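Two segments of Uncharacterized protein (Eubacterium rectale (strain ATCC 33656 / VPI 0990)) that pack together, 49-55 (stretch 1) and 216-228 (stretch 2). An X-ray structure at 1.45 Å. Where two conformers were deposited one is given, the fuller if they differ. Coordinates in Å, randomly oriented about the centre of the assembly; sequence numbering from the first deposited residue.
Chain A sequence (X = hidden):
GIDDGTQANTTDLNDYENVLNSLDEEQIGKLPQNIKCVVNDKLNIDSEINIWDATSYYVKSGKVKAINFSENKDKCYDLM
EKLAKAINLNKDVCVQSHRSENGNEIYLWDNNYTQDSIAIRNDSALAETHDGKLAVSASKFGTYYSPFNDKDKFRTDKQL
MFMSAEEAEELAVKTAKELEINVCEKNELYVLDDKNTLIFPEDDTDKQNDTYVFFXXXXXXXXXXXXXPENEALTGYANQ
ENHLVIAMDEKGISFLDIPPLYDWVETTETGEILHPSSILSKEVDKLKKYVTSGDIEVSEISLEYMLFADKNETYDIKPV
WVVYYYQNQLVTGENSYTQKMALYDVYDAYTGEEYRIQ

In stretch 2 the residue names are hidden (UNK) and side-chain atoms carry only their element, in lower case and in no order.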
# COMPACT_ATOMS: atom_id res chain seq x y z
N ILE A 49 5.98 3.77 -13.22
CA ILE A 49 5.34 5.08 -13.22
C ILE A 49 3.88 4.82 -12.93
O ILE A 49 3.25 4.08 -13.68
CB ILE A 49 5.53 5.82 -14.57
CG1 ILE A 49 7.03 5.93 -14.98
CG2 ILE A 49 4.82 7.19 -14.55
CD1 ILE A 49 7.89 6.80 -14.04
N ASN A 50 3.37 5.37 -11.83
CA ASN A 50 1.97 5.10 -11.45
C ASN A 50 1.16 6.36 -11.35
O ASN A 50 1.37 7.20 -10.44
CB ASN A 50 1.94 4.40 -10.09
CG ASN A 50 2.22 2.93 -10.17
OD1 ASN A 50 1.72 2.25 -11.08
ND2 ASN A 50 2.93 2.39 -9.17
N ILE A 51 0.23 6.53 -12.32
CA ILE A 51 -0.72 7.65 -12.27
C ILE A 51 -2.13 7.09 -12.03
O ILE A 51 -3.11 7.84 -12.00
CB ILE A 51 -0.62 8.65 -13.46
CG1 ILE A 51 -0.76 7.98 -14.84
CG2 ILE A 51 0.72 9.39 -13.35
CD1 ILE A 51 -2.21 7.74 -15.28
N TRP A 52 -2.23 5.76 -11.88
CA TRP A 52 -3.45 5.09 -11.40
C TRP A 52 -4.61 5.43 -12.32
O TRP A 52 -4.45 5.34 -13.54
CB TRP A 52 -3.67 5.45 -9.91
CG TRP A 52 -2.44 5.21 -9.08
CD1 TRP A 52 -1.53 6.15 -8.66
CD2 TRP A 52 -1.98 3.95 -8.57
NE1 TRP A 52 -0.53 5.54 -7.92
CE2 TRP A 52 -0.78 4.19 -7.86
CE3 TRP A 52 -2.42 2.62 -8.72
CZ2 TRP A 52 -0.04 3.16 -7.26
CZ3 TRP A 52 -1.71 1.60 -8.10
CH2 TRP A 52 -0.52 1.87 -7.41
N ASP A 53 -5.77 5.85 -11.77
CA ASP A 53 -6.92 6.13 -12.61
C ASP A 53 -7.16 7.64 -12.76
O ASP A 53 -8.27 8.05 -13.12
CB ASP A 53 -8.16 5.43 -12.02
CG ASP A 53 -8.01 3.92 -11.94
OD1 ASP A 53 -7.26 3.35 -12.75
OD2 ASP A 53 -8.63 3.31 -11.06
N ALA A 54 -6.09 8.46 -12.60
CA ALA A 54 -6.23 9.90 -12.79
C ALA A 54 -6.59 10.21 -14.24
O ALA A 54 -6.02 9.60 -15.15
CB ALA A 54 -4.92 10.58 -12.44
N THR A 55 -7.57 11.11 -14.46
CA THR A 55 -8.02 11.37 -15.82
C THR A 55 -7.35 12.58 -16.44
O THR A 55 -7.48 12.80 -17.64
CB THR A 55 -9.54 11.56 -15.86
OG1 THR A 55 -9.90 12.64 -15.01
CG2 THR A 55 -10.31 10.30 -15.46
N UNK A 216 -4.69 -3.91 -2.90
CA UNK A 216 -5.55 -2.98 -3.63
C UNK A 216 -5.45 -1.64 -2.95
O UNK A 216 -5.08 -1.56 -1.79
c UNK A 216 -7.01 -4.92 -4.08
c UNK A 216 -9.05 -5.30 -5.70
se UNK A 216 -8.76 -5.62 -4.10
c UNK A 216 -6.98 -3.46 -3.70
N UNK A 217 -5.71 -0.56 -3.70
CA UNK A 217 -5.46 0.75 -3.18
C UNK A 217 -6.70 1.64 -3.14
O UNK A 217 -7.11 2.18 -4.16
c UNK A 217 -0.92 -1.23 -4.23
c UNK A 217 -1.74 -1.07 -5.33
c UNK A 217 -4.34 1.41 -4.03
c UNK A 217 -2.30 0.33 -3.00
c UNK A 217 -1.22 -0.55 -3.05
c UNK A 217 -2.84 -0.20 -5.27
c UNK A 217 -3.11 0.53 -4.11
N UNK A 218 -7.30 1.78 -1.95
CA UNK A 218 -8.47 2.67 -1.79
C UNK A 218 -8.16 4.05 -2.37
O UNK A 218 -7.07 4.60 -2.14
c UNK A 218 -8.21 1.34 0.16
c UNK A 218 -6.96 1.10 -0.67
c UNK A 218 -8.66 2.74 -0.28
N UNK A 219 -9.11 4.59 -3.16
CA UNK A 219 -8.83 5.83 -3.84
C UNK A 219 -10.02 6.77 -3.86
O UNK A 219 -11.12 6.42 -3.42
c UNK A 219 -9.42 4.94 -6.26
o UNK A 219 -9.18 5.04 -7.49
o UNK A 219 -10.43 4.37 -5.80
c UNK A 219 -8.39 5.50 -5.29
N UNK A 220 -9.78 7.97 -4.39
CA UNK A 220 -10.83 8.97 -4.60
C UNK A 220 -10.36 9.77 -5.82
O UNK A 220 -9.15 9.99 -5.98
c UNK A 220 -12.39 10.64 -3.48
c UNK A 220 -9.94 10.67 -2.89
c UNK A 220 -11.12 9.80 -3.32
N UNK A 221 -11.27 10.07 -6.76
CA UNK A 221 -10.91 10.75 -8.02
C UNK A 221 -9.80 9.98 -8.76
O UNK A 221 -8.96 10.58 -9.45
c UNK A 221 -12.90 14.07 -5.42
c UNK A 221 -10.57 12.23 -7.81
o UNK A 221 -15.14 14.83 -5.68
c UNK A 221 -14.05 13.76 -7.51
c UNK A 221 -11.77 12.97 -7.26
c UNK A 221 -14.03 14.23 -6.21
c UNK A 221 -12.91 13.16 -8.04
c UNK A 221 -11.78 13.44 -5.95
N UNK A 222 -9.82 8.66 -8.61
CA UNK A 222 -8.86 7.79 -9.30
C UNK A 222 -7.46 7.75 -8.74
O UNK A 222 -6.62 7.06 -9.30
N UNK A 223 -7.21 8.45 -7.62
CA UNK A 223 -5.88 8.58 -7.05
C UNK A 223 -5.89 7.92 -5.68
O UNK A 223 -6.76 8.23 -4.85
c UNK A 223 -5.41 10.63 -8.43
c UNK A 223 -5.48 10.08 -7.00
c UNK A 223 -5.25 12.17 -8.50
c UNK A 223 -4.14 10.25 -6.25
N UNK A 224 -4.93 7.02 -5.43
CA UNK A 224 -4.94 6.31 -4.14
C UNK A 224 -4.46 7.18 -2.99
O UNK A 224 -3.56 8.02 -3.17
c UNK A 224 -2.95 5.69 -5.34
c UNK A 224 -3.97 5.14 -4.37
c UNK A 224 -3.80 6.59 -6.28
N UNK A 225 -4.99 6.91 -1.79
CA UNK A 225 -4.39 7.53 -0.62
C UNK A 225 -2.95 7.02 -0.50
O UNK A 225 -2.61 5.92 -0.97
c UNK A 225 -8.86 6.42 0.59
c UNK A 225 -9.41 7.66 0.29
c UNK A 225 -6.64 7.39 0.57
o UNK A 225 -10.76 7.77 0.22
c UNK A 225 -7.22 8.64 0.35
c UNK A 225 -5.16 7.24 0.69
c UNK A 225 -7.49 6.30 0.73
c UNK A 225 -8.61 8.78 0.20
N UNK A 226 -2.13 7.83 0.13
CA UNK A 226 -0.70 7.63 0.21
C UNK A 226 -0.28 6.22 0.65
O UNK A 226 -0.81 5.68 1.64
o UNK A 226 1.22 8.40 1.50
c UNK A 226 -0.12 8.67 1.16
N UNK A 227 0.69 5.67 -0.08
CA UNK A 227 1.34 4.39 0.20
C UNK A 227 2.68 4.60 0.90
O UNK A 227 3.46 3.66 1.03
n UNK A 227 2.58 3.37 -4.72
c UNK A 227 0.17 3.14 -1.66
c UNK A 227 0.23 2.97 -3.16
c UNK A 227 2.18 2.13 -4.45
n UNK A 227 2.85 1.11 -4.95
c UNK A 227 1.52 3.60 -1.10
n UNK A 227 1.13 1.93 -3.64
N UNK A 228 2.92 5.82 1.39
CA UNK A 228 4.12 6.13 2.13
C UNK A 228 4.12 5.44 3.49
O UNK A 228 3.09 5.38 4.16
c UNK A 228 4.24 7.64 2.32
s UNK A 228 4.66 8.53 0.82
O HOH W 1 -10.54 4.24 -9.60
O HOH W 2 -8.87 11.85 -11.86

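Position 216 carries three carbons and one selenium in an unbranched chain. It points away from stretch 1 and touches nothing there. It is Met216, present as selenomethionine.

Position 217 has one carbon followed by a ring of six carbons, with no heteroatom. The ring comes within 3.5 Å of Trp52 CZ3. It is Phe217, and the atom that makes this approach to Trp52 CZ3 is CD2.

Position 218 has three carbons that close a ring onto its own backbone N. It lies out of reach of stretch 1. It is Pro218.

Position 219 has two carbons, the second carrying two oxygens. One oxygen lies 4.0 Å from Asp53 OD2. A four-atom acid of this shape is Asp219. The like charges are bridged by water 1, which donates to Asp53 OD2 and to Asp219 OD2 at 2.6 Å each, although it has more acceptors in reach than protons.

Position 220 has one carbon bearing two more. It makes no contact with stretch 1. It is Val220, which opens a type I' turn.

Position 221 has one carbon, then a six-carbon ring bearing an oxygen. The end of the side chain leads away from stretch 1. It is Tyr221. Its backbone serves the contact instead: water 2 donates to Tyr221 O at 2.7 Å and accepts from Thr55 N at 3.0 Å.

Position 222 has no side-chain atoms. Its CA is 4.2 Å from the CA of Asp53. It is Gly222. An ideal CB here would lie 2.4 Å from Asp53 O, a clash, and the positive phi of 76° also favours glycine.

Position 223 has four carbons, forked at the first, with one arm two carbons long. It reaches Ala54. It is Ile223, with CG1 4.0 Å from Ala54 CB.

Position 224 has three carbons closing a ring onto the backbone N. They cover one face of the Trp52 indole. It is Pro224. Its CG sits 3.5 Å from the centroid of the five-membered ring, almost on the normal, and its CD is 3.3 Å from Trp52 CD1.

Position 225 has a six-carbon ring bearing an oxygen, attached through one carbon. It is out of reach. It is Tyr225.

Position 226 has one carbon and one oxygen, and no contact across. It is Ser226. Its OG accepts a hydrogen bond from the backbone N of position 228, at 3.1 Å.

Position 227 has three carbons, a nitrogen, then a carbon carrying two nitrogens. One of these end nitrogens lies near Trp52 CZ2, at the edge of the indole. It is Arg227. NH1 lies 3.7 Å from Trp52 CZ2, near the plane of the indole, while the guanidinium turns a face to that atom.

Position 228 has one carbon and one sulfur, out of reach. It is Cys228.

The contact works through two tight turns and one large side chain. The backbone hydrogen bond from Asp53 N to Gly222 O, 2.9 Å, joins the turns where they meet. Trp52 then extends along stretch 2, packing against Phe217, Pro224 and Arg227.

Stretch 2 (216-228) MFPDVYGIPYSRC
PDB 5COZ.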